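PDB 3QO8: serine--tRNA ligase, cytoplasmic from Candida albicans, which catalyses the two-step attachment of serine to tRNA(Ser), activating the amino acid with ATP to Ser-AMP and then transferring it to the acceptor end of the tRNA. Local coordinates for residues Gly321-Pro333 with Leu405-Tyr419. Sequence-based numbering, arbitrary orientation.
Sequences GCSEEFYQSLGLP and LSATERTICCILENY. With SSA (5'-O-(N-(L-seryl)-sulfamoyl)adenosine), chain D; SSA (5'-O-(N-(L-seryl)-sulfamoyl)adenosine), chain B.
L405 and the F326 ring fit together at the corner before strand 406-407, which leads into helix 408-419. L405 lays CD2 over one ring face, 4.2 Å from the F326 centroid, a position reached because its chi1 of -179° swings the branched end away from its own backbone N; the other branch, CD1, fills the notch beside F326 CB. S406 CB approaches the same ring obliquely, 3.7 Å from F326 CE2. Next to this pair, Y327 slides its phenol edge-on between L405 and T411. Its OH donates to L405 O at 2.6 Å, in the carbonyl plane and on a lone pair, and also accepts a bond from a water that in turn takes the N-H of A407. T411 OG1 sits by the ring edge; it accepts from S406 OG and donates to A407 O, a carbonyl that also takes the T411 N-H.

Further along, L332 is the bump that fits the hollow lined by C414, I415, N418 and Y419 on helix 408-419: CD1 rests 3.9 Å from C414 SG and also touches I415 CG1, and CD2 fits between N418 CB and the edge of Y419. The phenol of Y419 reaches back over the Schellman turn at G331, and its OH donates to L330 O at 2.5 Å from above the carbonyl plane. One seryl-sulfamoyl-adenosine lies against this turn and Y419, with G331 N 3.2 Å from its O4'. The second packs against A407 and R410, the guanidinium covering its ribose C2'. Helix 312-329 is thus packed against the strand and helix of class II motif 3, whose arginine, R410, lies against the bound adenylate analogue.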
ATOM      1  N   GLY A 321     -21.768  -3.020 -18.819  1.00 22.07           N
ATOM      2  CA  GLY A 321     -22.657  -1.895 -19.062  1.00 25.54           C
ATOM      3  C   GLY A 321     -22.419  -0.787 -18.040  1.00 21.01           C
ATOM      4  O   GLY A 321     -22.399   0.406 -18.374  1.00 20.06           O
ATOM      5  N   CYS A 322     -22.239  -1.177 -16.786  1.00 17.19           N
ATOM      6  CA  CYS A 322     -21.905  -0.212 -15.731  1.00 20.49           C
ATOM      7  C   CYS A 322     -20.618   0.554 -16.047  1.00 19.56           C
ATOM      8  O   CYS A 322     -20.550   1.768 -15.871  1.00 20.23           O
ATOM      9  CB  CYS A 322     -21.758  -0.896 -14.356  1.00 25.69           C
ATOM     10  SG  CYS A 322     -23.318  -1.209 -13.508  1.00 38.45           S
ATOM     11  N   SER A 323     -19.581  -0.158 -16.471  1.00 18.64           N
ATOM     12  CA  SER A 323     -18.331   0.517 -16.827  1.00 14.43           C
ATOM     13  C   SER A 323     -18.499   1.432 -18.050  1.00 16.64           C
ATOM     14  O   SER A 323     -17.945   2.538 -18.106  1.00 16.57           O
ATOM     15  CB  SER A 323     -17.228  -0.510 -17.055  1.00 22.84           C
ATOM     16  OG  SER A 323     -16.915  -1.172 -15.830  1.00 26.43           O
ATOM     17  N   GLU A 324     -19.253   0.970 -19.045  1.00 16.75           N
ATOM     18  CA  GLU A 324     -19.500   1.816 -20.212  1.00 18.03           C
ATOM     19  C   GLU A 324     -20.175   3.121 -19.793  1.00 18.84           C
ATOM     20  O   GLU A 324     -19.774   4.212 -20.205  1.00 18.58           O
ATOM     21  CB  GLU A 324     -20.372   1.081 -21.219  1.00 20.43           C
ATOM     22  CG  GLU A 324     -19.689  -0.114 -21.851  1.00 19.83           C
ATOM     23  CD  GLU A 324     -20.550  -0.736 -22.932  1.00 37.33           C
ATOM     24  OE1 GLU A 324     -20.747  -0.089 -23.989  1.00 46.14           O
ATOM     25  OE2 GLU A 324     -21.034  -1.861 -22.722  1.00 27.45           O
ATOM     26  N   GLU A 325     -21.208   3.004 -18.971  1.00 16.11           N
ATOM     27  CA  GLU A 325     -21.917   4.181 -18.496  1.00 20.80           C
ATOM     28  C   GLU A 325     -20.958   5.124 -17.773  1.00 14.63           C
ATOM     29  O   GLU A 325     -21.000   6.343 -17.960  1.00 20.41           O
ATOM     30  CB  GLU A 325     -23.081   3.779 -17.584  1.00 24.15           C
ATOM     31  CG  GLU A 325     -23.910   4.955 -17.106  1.00 31.72           C
ATOM     32  CD  GLU A 325     -24.985   4.560 -16.084  1.00 39.75           C
ATOM     33  OE1 GLU A 325     -25.183   3.346 -15.844  1.00 34.02           O
ATOM     34  OE2 GLU A 325     -25.619   5.475 -15.515  1.00 40.43           O
ATOM     35  N   PHE A 326     -20.082   4.563 -16.948  1.00 16.88           N
ATOM     36  CA  PHE A 326     -19.076   5.363 -16.258  1.00 16.43           C
ATOM     37  C   PHE A 326     -18.207   6.159 -17.250  1.00 19.33           C
ATOM     38  O   PHE A 326     -18.024   7.371 -17.084  1.00 15.29           O
ATOM     39  CB  PHE A 326     -18.214   4.463 -15.356  1.00 15.49           C
ATOM     40  CG  PHE A 326     -17.193   5.217 -14.518  1.00 17.85           C
ATOM     41  CD1 PHE A 326     -17.556   5.823 -13.326  1.00 16.79           C
ATOM     42  CD2 PHE A 326     -15.870   5.310 -14.936  1.00 18.61           C
ATOM     43  CE1 PHE A 326     -16.619   6.503 -12.552  1.00 18.70           C
ATOM     44  CE2 PHE A 326     -14.928   5.995 -14.177  1.00 21.81           C
ATOM     45  CZ  PHE A 326     -15.303   6.599 -12.986  1.00 18.27           C
ATOM     46  N   TYR A 327     -17.669   5.498 -18.281  1.00 17.19           N
ATOM     47  CA  TYR A 327     -16.822   6.217 -19.245  1.00 17.30           C
ATOM     48  C   TYR A 327     -17.609   7.186 -20.112  1.00 16.91           C
ATOM     49  O   TYR A 327     -17.114   8.259 -20.482  1.00 18.22           O
ATOM     50  CB  TYR A 327     -15.926   5.258 -20.055  1.00 19.21           C
ATOM     51  CG  TYR A 327     -14.933   4.683 -19.095  1.00 19.69           C
ATOM     52  CD1 TYR A 327     -13.822   5.413 -18.717  1.00 20.74           C
ATOM     53  CD2 TYR A 327     -15.163   3.465 -18.473  1.00 18.94           C
ATOM     54  CE1 TYR A 327     -12.933   4.926 -17.770  1.00 14.53           C
ATOM     55  CE2 TYR A 327     -14.276   2.969 -17.522  1.00 15.25           C
ATOM     56  CZ  TYR A 327     -13.170   3.707 -17.178  1.00 15.62           C
ATOM     57  OH  TYR A 327     -12.292   3.232 -16.219  1.00 18.16           O
ATOM     58  N   GLN A 328     -18.851   6.832 -20.410  1.00 16.43           N
ATOM     59  CA  GLN A 328     -19.705   7.769 -21.128  1.00 21.86           C
ATOM     60  C   GLN A 328     -19.889   9.040 -20.311  1.00 21.06           C
ATOM     61  O   GLN A 328     -19.889  10.148 -20.858  1.00 18.72           O
ATOM     62  CB  GLN A 328     -21.061   7.141 -21.430  1.00 23.12           C
ATOM     63  CG  GLN A 328     -20.979   6.064 -22.472  1.00 26.46           C
ATOM     64  CD  GLN A 328     -22.338   5.548 -22.849  1.00 35.77           C
ATOM     65  OE1 GLN A 328     -23.339   6.235 -22.661  1.00 37.90           O
ATOM     66  NE2 GLN A 328     -22.387   4.332 -23.386  1.00 33.48           N
ATOM     67  N   SER A 329     -20.023   8.873 -18.999  1.00 18.79           N
ATOM     68  CA  SER A 329     -20.253  10.002 -18.096  1.00 22.95           C
ATOM     69  C   SER A 329     -19.028  10.916 -18.024  1.00 24.30           C
ATOM     70  O   SER A 329     -19.134  12.095 -17.686  1.00 23.58           O
ATOM     71  CB  SER A 329     -20.642   9.506 -16.697  1.00 24.84           C
ATOM     72  OG  SER A 329     -19.499   9.215 -15.911  1.00 21.45           O
ATOM     73  N   LEU A 330     -17.862  10.370 -18.355  1.00 19.74           N
ATOM     74  CA  LEU A 330     -16.640  11.164 -18.405  1.00 16.49           C
ATOM     75  C   LEU A 330     -16.364  11.688 -19.808  1.00 17.51           C
ATOM     76  O   LEU A 330     -15.395  12.416 -20.021  1.00 20.06           O
ATOM     77  CB  LEU A 330     -15.441  10.333 -17.935  1.00 16.42           C
ATOM     78  CG  LEU A 330     -15.404   9.970 -16.451  1.00 19.09           C
ATOM     79  CD1 LEU A 330     -14.393   8.845 -16.183  1.00 17.62           C
ATOM     80  CD2 LEU A 330     -15.060  11.215 -15.648  1.00 18.50           C
ATOM     81  N   GLY A 331     -17.205  11.304 -20.767  1.00 20.69           N
ATOM     82  CA  GLY A 331     -17.059  11.775 -22.137  1.00 24.98           C
ATOM     83  C   GLY A 331     -15.834  11.217 -22.845  1.00 24.24           C
ATOM     84  O   GLY A 331     -15.224  11.887 -23.684  1.00 23.31           O
ATOM     85  N   LEU A 332     -15.473   9.979 -22.528  1.00 17.13           N
ATOM     86  CA  LEU A 332     -14.272   9.376 -23.112  1.00 18.83           C
ATOM     87  C   LEU A 332     -14.671   8.360 -24.184  1.00 17.84           C
ATOM     88  O   LEU A 332     -15.389   7.406 -23.883  1.00 21.50           O
ATOM     89  CB  LEU A 332     -13.404   8.717 -22.014  1.00 14.52           C
ATOM     90  CG  LEU A 332     -12.955   9.639 -20.871  1.00 14.29           C
ATOM     91  CD1 LEU A 332     -12.207   8.897 -19.756  1.00 18.19           C
ATOM     92  CD2 LEU A 332     -12.102  10.796 -21.400  1.00 12.45           C
ATOM     93  N   PRO A 333     -14.208   8.560 -25.441  1.00 19.55           N
ATOM     94  CA  PRO A 333     -14.558   7.606 -26.503  1.00 23.48           C
ATOM     95  C   PRO A 333     -13.934   6.262 -26.178  1.00 20.11           C
ATOM     96  O   PRO A 333     -12.846   6.245 -25.614  1.00 19.59           O
ATOM     97  CB  PRO A 333     -13.880   8.184 -27.765  1.00 19.01           C
ATOM     98  CG  PRO A 333     -13.417   9.558 -27.400  1.00 28.41           C
ATOM     99  CD  PRO A 333     -13.240   9.575 -25.900  1.00 20.73           C
ATOM    100  N   LEU A 405     -13.893  -0.883 -12.641  1.00 11.35           N
ATOM    101  CA  LEU A 405     -14.675   0.313 -12.919  1.00 15.03           C
ATOM    102  C   LEU A 405     -13.697   1.387 -13.381  1.00 17.26           C
ATOM    103  O   LEU A 405     -13.751   1.824 -14.520  1.00 20.40           O
ATOM    104  CB  LEU A 405     -15.486   0.804 -11.710  1.00 14.85           C
ATOM    105  CG  LEU A 405     -16.289   2.056 -12.104  1.00 18.62           C
ATOM    106  CD1 LEU A 405     -17.516   1.688 -12.952  1.00 17.12           C
ATOM    107  CD2 LEU A 405     -16.694   2.895 -10.917  1.00 20.58           C
ATOM    108  N   SER A 406     -12.783   1.795 -12.503  1.00 16.93           N
ATOM    109  CA  SER A 406     -11.726   2.726 -12.903  1.00 15.06           C
ATOM    110  C   SER A 406     -10.408   2.451 -12.203  1.00 20.04           C
ATOM    111  O   SER A 406     -10.335   2.503 -10.977  1.00 16.85           O
ATOM    112  CB  SER A 406     -12.134   4.181 -12.652  1.00 17.26           C
ATOM    113  OG  SER A 406     -11.076   5.076 -12.997  1.00 16.63           O
ATOM    114  N   ALA A 407      -9.382   2.128 -12.988  1.00 19.23           N
ATOM    115  CA  ALA A 407      -8.010   2.189 -12.512  1.00 18.75           C
ATOM    116  C   ALA A 407      -7.647   3.661 -12.615  1.00 16.91           C
ATOM    117  O   ALA A 407      -7.546   4.206 -13.712  1.00 16.54           O
ATOM    118  CB  ALA A 407      -7.109   1.347 -13.385  1.00 15.35           C
ATOM    119  N   THR A 408      -7.498   4.331 -11.477  1.00 14.93           N
ATOM    120  CA  THR A 408      -7.624   5.785 -11.493  1.00 14.20           C
ATOM    121  C   THR A 408      -6.461   6.523 -12.181  1.00 13.69           C
ATOM    122  O   THR A 408      -6.687   7.471 -12.941  1.00 12.45           O
ATOM    123  CB  THR A 408      -7.885   6.357 -10.069  1.00 16.62           C
ATOM    124  OG1 THR A 408      -6.794   6.010  -9.213  1.00 14.68           O
ATOM    125  CG2 THR A 408      -9.179   5.745  -9.475  1.00 16.00           C
ATOM    126  N   GLU A 409      -5.229   6.124 -11.902  1.00 10.84           N
ATOM    127  CA  GLU A 409      -4.095   6.800 -12.535  1.00 12.86           C
ATOM    128  C   GLU A 409      -4.175   6.644 -14.069  1.00 10.98           C
ATOM    129  O   GLU A 409      -3.945   7.605 -14.809  1.00 14.57           O
ATOM    130  CB  GLU A 409      -2.755   6.281 -12.007  1.00 12.40           C
ATOM    131  CG  GLU A 409      -2.316   6.937 -10.648  1.00 14.05           C
ATOM    132  CD  GLU A 409      -2.920   6.270  -9.411  1.00 19.62           C
ATOM    133  OE1 GLU A 409      -3.685   5.301  -9.555  1.00 16.54           O
ATOM    134  OE2 GLU A 409      -2.631   6.733  -8.278  1.00 20.92           O
ATOM    135  N   ARG A 410      -4.500   5.445 -14.547  1.00 15.44           N
ATOM    136  CA  ARG A 410      -4.601   5.247 -16.002  1.00 14.97           C
ATOM    137  C   ARG A 410      -5.800   5.991 -16.589  1.00 17.52           C
ATOM    138  O   ARG A 410      -5.733   6.548 -17.692  1.00 18.14           O
ATOM    139  CB  ARG A 410      -4.626   3.763 -16.398  1.00 15.92           C
ATOM    140  CG  ARG A 410      -4.580   3.584 -17.927  1.00 18.56           C
ATOM    141  CD  ARG A 410      -4.499   2.116 -18.362  1.00 16.97           C
ATOM    142  NE  ARG A 410      -3.227   1.527 -17.958  1.00 16.09           N
ATOM    143  CZ  ARG A 410      -2.827   0.317 -18.324  1.00 21.76           C
ATOM    144  NH1 ARG A 410      -3.593  -0.419 -19.130  1.00 16.09           N
ATOM    145  NH2 ARG A 410      -1.654  -0.140 -17.904  1.00 13.84           N
ATOM    146  N   THR A 411      -6.901   6.025 -15.843  1.00 16.30           N
ATOM    147  CA  THR A 411      -8.048   6.818 -16.259  1.00 15.82           C
ATOM    148  C   THR A 411      -7.694   8.305 -16.331  1.00 12.67           C
ATOM    149  O   THR A 411      -8.148   9.005 -17.216  1.00 12.04           O
ATOM    150  CB  THR A 411      -9.261   6.591 -15.335  1.00 15.75           C
ATOM    151  OG1 THR A 411      -9.702   5.240 -15.493  1.00 16.59           O
ATOM    152  CG2 THR A 411     -10.404   7.529 -15.702  1.00 15.15           C
ATOM    153  N   ILE A 412      -6.885   8.787 -15.393  1.00 15.26           N
ATOM    154  CA  ILE A 412      -6.404  10.160 -15.471  1.00 16.36           C
ATOM    155  C   ILE A 412      -5.654  10.384 -16.779  1.00 14.70           C
ATOM    156  O   ILE A 412      -5.854  11.402 -17.452  1.00 17.00           O
ATOM    157  CB  ILE A 412      -5.496  10.533 -14.287  1.00 14.36           C
ATOM    158  CG1 ILE A 412      -6.341  10.718 -13.011  1.00 19.42           C
ATOM    159  CG2 ILE A 412      -4.701  11.818 -14.623  1.00 12.60           C
ATOM    160  CD1 ILE A 412      -5.515  10.850 -11.699  1.00 16.04           C
ATOM    161  N   CYS A 413      -4.807   9.434 -17.161  1.00 12.80           N
ATOM    162  CA  CYS A 413      -4.079   9.575 -18.431  1.00 14.94           C
ATOM    163  C   CYS A 413      -5.021   9.805 -19.618  1.00 17.38           C
ATOM    164  O   CYS A 413      -4.761  10.640 -20.481  1.00 12.58           O
ATOM    165  CB  CYS A 413      -3.205   8.351 -18.694  1.00 14.14           C
ATOM    166  SG  CYS A 413      -1.892   8.143 -17.471  1.00 16.82           S
ATOM    167  N   CYS A 414      -6.130   9.079 -19.651  1.00 16.86           N
ATOM    168  CA  CYS A 414      -7.094   9.226 -20.750  1.00 14.62           C
ATOM    169  C   CYS A 414      -7.786  10.593 -20.719  1.00 17.11           C
ATOM    170  O   CYS A 414      -7.984  11.253 -21.758  1.00 15.69           O
ATOM    171  CB  CYS A 414      -8.146   8.122 -20.679  1.00 13.03           C
ATOM    172  SG  CYS A 414      -9.201   8.075 -22.136  1.00 17.60           S
ATOM    173  N   ILE A 415      -8.164  11.012 -19.517  1.00 16.50           N
ATOM    174  CA  ILE A 415      -8.728  12.335 -19.315  1.00 12.73           C
ATOM    175  C   ILE A 415      -7.768  13.420 -19.791  1.00 13.06           C
ATOM    176  O   ILE A 415      -8.161  14.347 -20.508  1.00 15.87           O
ATOM    177  CB  ILE A 415      -9.082  12.555 -17.820  1.00 14.79           C
ATOM    178  CG1 ILE A 415     -10.304  11.690 -17.455  1.00 17.97           C
ATOM    179  CG2 ILE A 415      -9.339  14.043 -17.544  1.00 16.55           C
ATOM    180  CD1 ILE A 415     -10.588  11.592 -15.981  1.00 15.43           C
ATOM    181  N   LEU A 416      -6.514  13.321 -19.371  1.00 13.07           N
ATOM    182  CA  LEU A 416      -5.519  14.323 -19.753  1.00 16.38           C
ATOM    183  C   LEU A 416      -5.461  14.501 -21.268  1.00 16.47           C
ATOM    184  O   LEU A 416      -5.444  15.632 -21.769  1.00 20.44           O
ATOM    185  CB  LEU A 416      -4.141  13.947 -19.229  1.00 14.79           C
ATOM    186  CG  LEU A 416      -4.002  13.942 -17.694  1.00 23.04           C
ATOM    187  CD1 LEU A 416      -2.644  13.428 -17.274  1.00 18.01           C
ATOM    188  CD2 LEU A 416      -4.240  15.324 -17.115  1.00 25.55           C
ATOM    189  N   GLU A 417      -5.410  13.403 -22.018  1.00 16.76           N
ATOM    190  CA  GLU A 417      -5.264  13.573 -23.467  1.00 19.06           C
ATOM    191  C   GLU A 417      -6.548  14.113 -24.085  1.00 22.66           C
ATOM    192  O   GLU A 417      -6.502  14.895 -25.031  1.00 20.29           O
ATOM    193  CB  GLU A 417      -4.788  12.290 -24.166  1.00 17.44           C
ATOM    194  CG  GLU A 417      -3.399  11.849 -23.707  1.00 20.12           C
ATOM    195  CD  GLU A 417      -2.742  10.839 -24.632  1.00 21.38           C
ATOM    196  OE1 GLU A 417      -3.350  10.457 -25.657  1.00 18.73           O
ATOM    197  OE2 GLU A 417      -1.599  10.439 -24.334  1.00 17.88           O
ATOM    198  N   ASN A 418      -7.694  13.735 -23.522  1.00 15.72           N
ATOM    199  CA  ASN A 418      -8.980  14.141 -24.101  1.00 18.94           C
ATOM    200  C   ASN A 418      -9.549  15.479 -23.604  1.00 19.96           C
ATOM    201  O   ASN A 418     -10.504  15.996 -24.171  1.00 18.80           O
ATOM    202  CB  ASN A 418     -10.019  13.028 -23.926  1.00 20.74           C
ATOM    203  CG  ASN A 418      -9.828  11.899 -24.927  1.00 21.68           C
ATOM    204  OD1 ASN A 418     -10.005  12.099 -26.128  1.00 20.68           O
ATOM    205  ND2 ASN A 418      -9.469  10.703 -24.435  1.00 17.63           N
ATOM    206  N   TYR A 419      -8.970  16.031 -22.544  1.00 15.46           N
ATOM    207  CA  TYR A 419      -9.501  17.258 -21.955  1.00 18.65           C
ATOM    208  C   TYR A 419      -8.501  18.395 -22.045  1.00 18.54           C
ATOM    209  O   TYR A 419      -8.732  19.470 -21.510  1.00 20.98           O
ATOM    210  CB  TYR A 419      -9.972  17.038 -20.505  1.00 20.37           C
ATOM    211  CG  TYR A 419     -11.378  16.480 -20.417  1.00 20.21           C
ATOM    212  CD1 TYR A 419     -11.624  15.124 -20.609  1.00 19.17           C
ATOM    213  CD2 TYR A 419     -12.460  17.311 -20.150  1.00 17.66           C
ATOM    214  CE1 TYR A 419     -12.916  14.605 -20.541  1.00 18.05           C
ATOM    215  CE2 TYR A 419     -13.764  16.801 -20.079  1.00 18.07           C
ATOM    216  CZ  TYR A 419     -13.979  15.445 -20.279  1.00 22.11           C
ATOM    217  OH  TYR A 419     -15.259  14.924 -20.214  1.00 21.38           O
TER
HETATM  218  N10 SSA D 488     -25.138  14.538 -23.453  0.77 64.92           N
HETATM  219  CA  SSA D 488     -24.466  15.651 -22.809  0.77 65.25           C
HETATM  220  CB  SSA D 488     -24.698  15.561 -21.303  0.77 68.72           C
HETATM  221  OG  SSA D 488     -23.982  16.603 -20.630  0.77 71.14           O
HETATM  222  C9  SSA D 488     -22.993  15.596 -23.112  0.77 58.24           C
HETATM  223  O9  SSA D 488     -22.243  16.469 -22.707  0.77 49.31           O
HETATM  224  N8  SSA D 488     -22.570  14.554 -23.826  0.77 62.68           N
HETATM  225  S1  SSA D 488     -21.004  14.288 -24.065  0.77 54.75           S
HETATM  226  O1S SSA D 488     -20.833  12.959 -24.583  0.77 49.50           O
HETATM  227  O2S SSA D 488     -20.482  15.257 -24.992  0.77 56.22           O
HETATM  228  O5' SSA D 488     -20.264  14.436 -22.723  0.77 52.38           O
HETATM  229  C5' SSA D 488     -20.218  13.375 -21.772  0.77 45.07           C
HETATM  230  C4' SSA D 488     -19.798  13.964 -20.429  0.77 43.40           C
HETATM  231  O4' SSA D 488     -18.408  14.301 -20.426  0.77 37.35           O
HETATM  232  C3' SSA D 488     -20.543  15.254 -20.127  0.77 48.71           C
HETATM  233  O3' SSA D 488     -21.665  15.011 -19.273  0.77 55.91           O
HETATM  234  C2' SSA D 488     -19.530  16.131 -19.425  0.77 45.38           C
HETATM  235  O2' SSA D 488     -19.656  15.988 -18.013  0.77 54.04           O
HETATM  236  C1' SSA D 488     -18.179  15.591 -19.850  0.77 38.12           C
HETATM  237  N9  SSA D 488     -17.628  16.536 -20.850  0.77 41.81           N
HETATM  238  C8  SSA D 488     -17.571  16.368 -22.183  0.77 33.99           C
HETATM  239  N7  SSA D 488     -17.009  17.473 -22.731  0.77 41.07           N
HETATM  240  C5  SSA D 488     -16.721  18.333 -21.728  0.77 38.71           C
HETATM  241  C6  SSA D 488     -16.145  19.595 -21.676  0.77 40.62           C
HETATM  242  N6  SSA D 488     -15.735  20.228 -22.806  0.77 43.44           N
HETATM  243  N1  SSA D 488     -16.002  20.195 -20.472  0.77 39.64           N
HETATM  244  C2  SSA D 488     -16.395  19.590 -19.343  0.77 36.86           C
HETATM  245  N3  SSA D 488     -16.950  18.372 -19.365  0.77 34.55           N
HETATM  246  C4  SSA D 488     -17.123  17.732 -20.546  0.77 38.25           C
HETATM  247  N10 SSA B 486      -9.582  -7.462 -11.162  1.00 14.59           N
HETATM  248  CA  SSA B 486      -9.462  -7.321 -12.612  1.00 22.33           C
HETATM  249  CB  SSA B 486     -10.491  -6.314 -13.126  1.00 20.82           C
HETATM  250  OG  SSA B 486     -10.144  -4.980 -12.707  1.00 20.31           O
HETATM  251  C9  SSA B 486      -8.076  -6.876 -12.982  1.00 23.30           C
HETATM  252  O9  SSA B 486      -7.250  -6.575 -12.129  1.00 18.85           O
HETATM  253  N8  SSA B 486      -7.809  -6.824 -14.283  1.00 16.25           N
HETATM  254  S1  SSA B 486      -6.513  -6.095 -14.880  1.00 20.78           S
HETATM  255  O1S SSA B 486      -5.291  -6.790 -14.593  1.00 18.88           O
HETATM  256  O2S SSA B 486      -6.681  -5.965 -16.290  1.00 19.97           O
HETATM  257  O5' SSA B 486      -6.423  -4.665 -14.313  1.00 18.15           O
HETATM  258  C5' SSA B 486      -7.528  -3.780 -14.382  1.00 15.62           C
HETATM  259  C4' SSA B 486      -7.054  -2.418 -14.902  1.00 18.17           C
HETATM  260  O4' SSA B 486      -6.051  -1.818 -14.074  1.00 18.07           O
HETATM  261  C3' SSA B 486      -6.416  -2.475 -16.272  1.00 17.98           C
HETATM  262  O3' SSA B 486      -7.431  -2.577 -17.282  1.00 17.45           O
HETATM  263  C2' SSA B 486      -5.662  -1.151 -16.293  1.00 19.10           C
HETATM  264  O2' SSA B 486      -6.564  -0.064 -16.579  1.00 18.77           O
HETATM  265  C1' SSA B 486      -5.187  -0.995 -14.848  1.00 15.27           C
HETATM  266  N9  SSA B 486      -3.797  -1.474 -14.710  1.00 18.06           N
HETATM  267  C8  SSA B 486      -3.365  -2.742 -14.803  1.00 17.51           C
HETATM  268  N7  SSA B 486      -2.025  -2.755 -14.632  1.00 17.60           N
HETATM  269  C5  SSA B 486      -1.634  -1.484 -14.424  1.00 20.02           C
HETATM  270  C6  SSA B 486      -0.408  -0.896 -14.180  1.00 18.94           C
HETATM  271  N6  SSA B 486       0.694  -1.675 -14.126  1.00 15.67           N
HETATM  272  N1  SSA B 486      -0.337   0.444 -14.003  1.00 15.97           N
HETATM  273  C2  SSA B 486      -1.441   1.198 -14.063  1.00 19.65           C
HETATM  274  N3  SSA B 486      -2.644   0.654 -14.286  1.00 16.94           N
HETATM  275  C4  SSA B 486      -2.755  -0.680 -14.482  1.00 16.74           C
HETATM  276  O   HOH W   1      -9.680   2.384 -15.806  1.00 16.32           O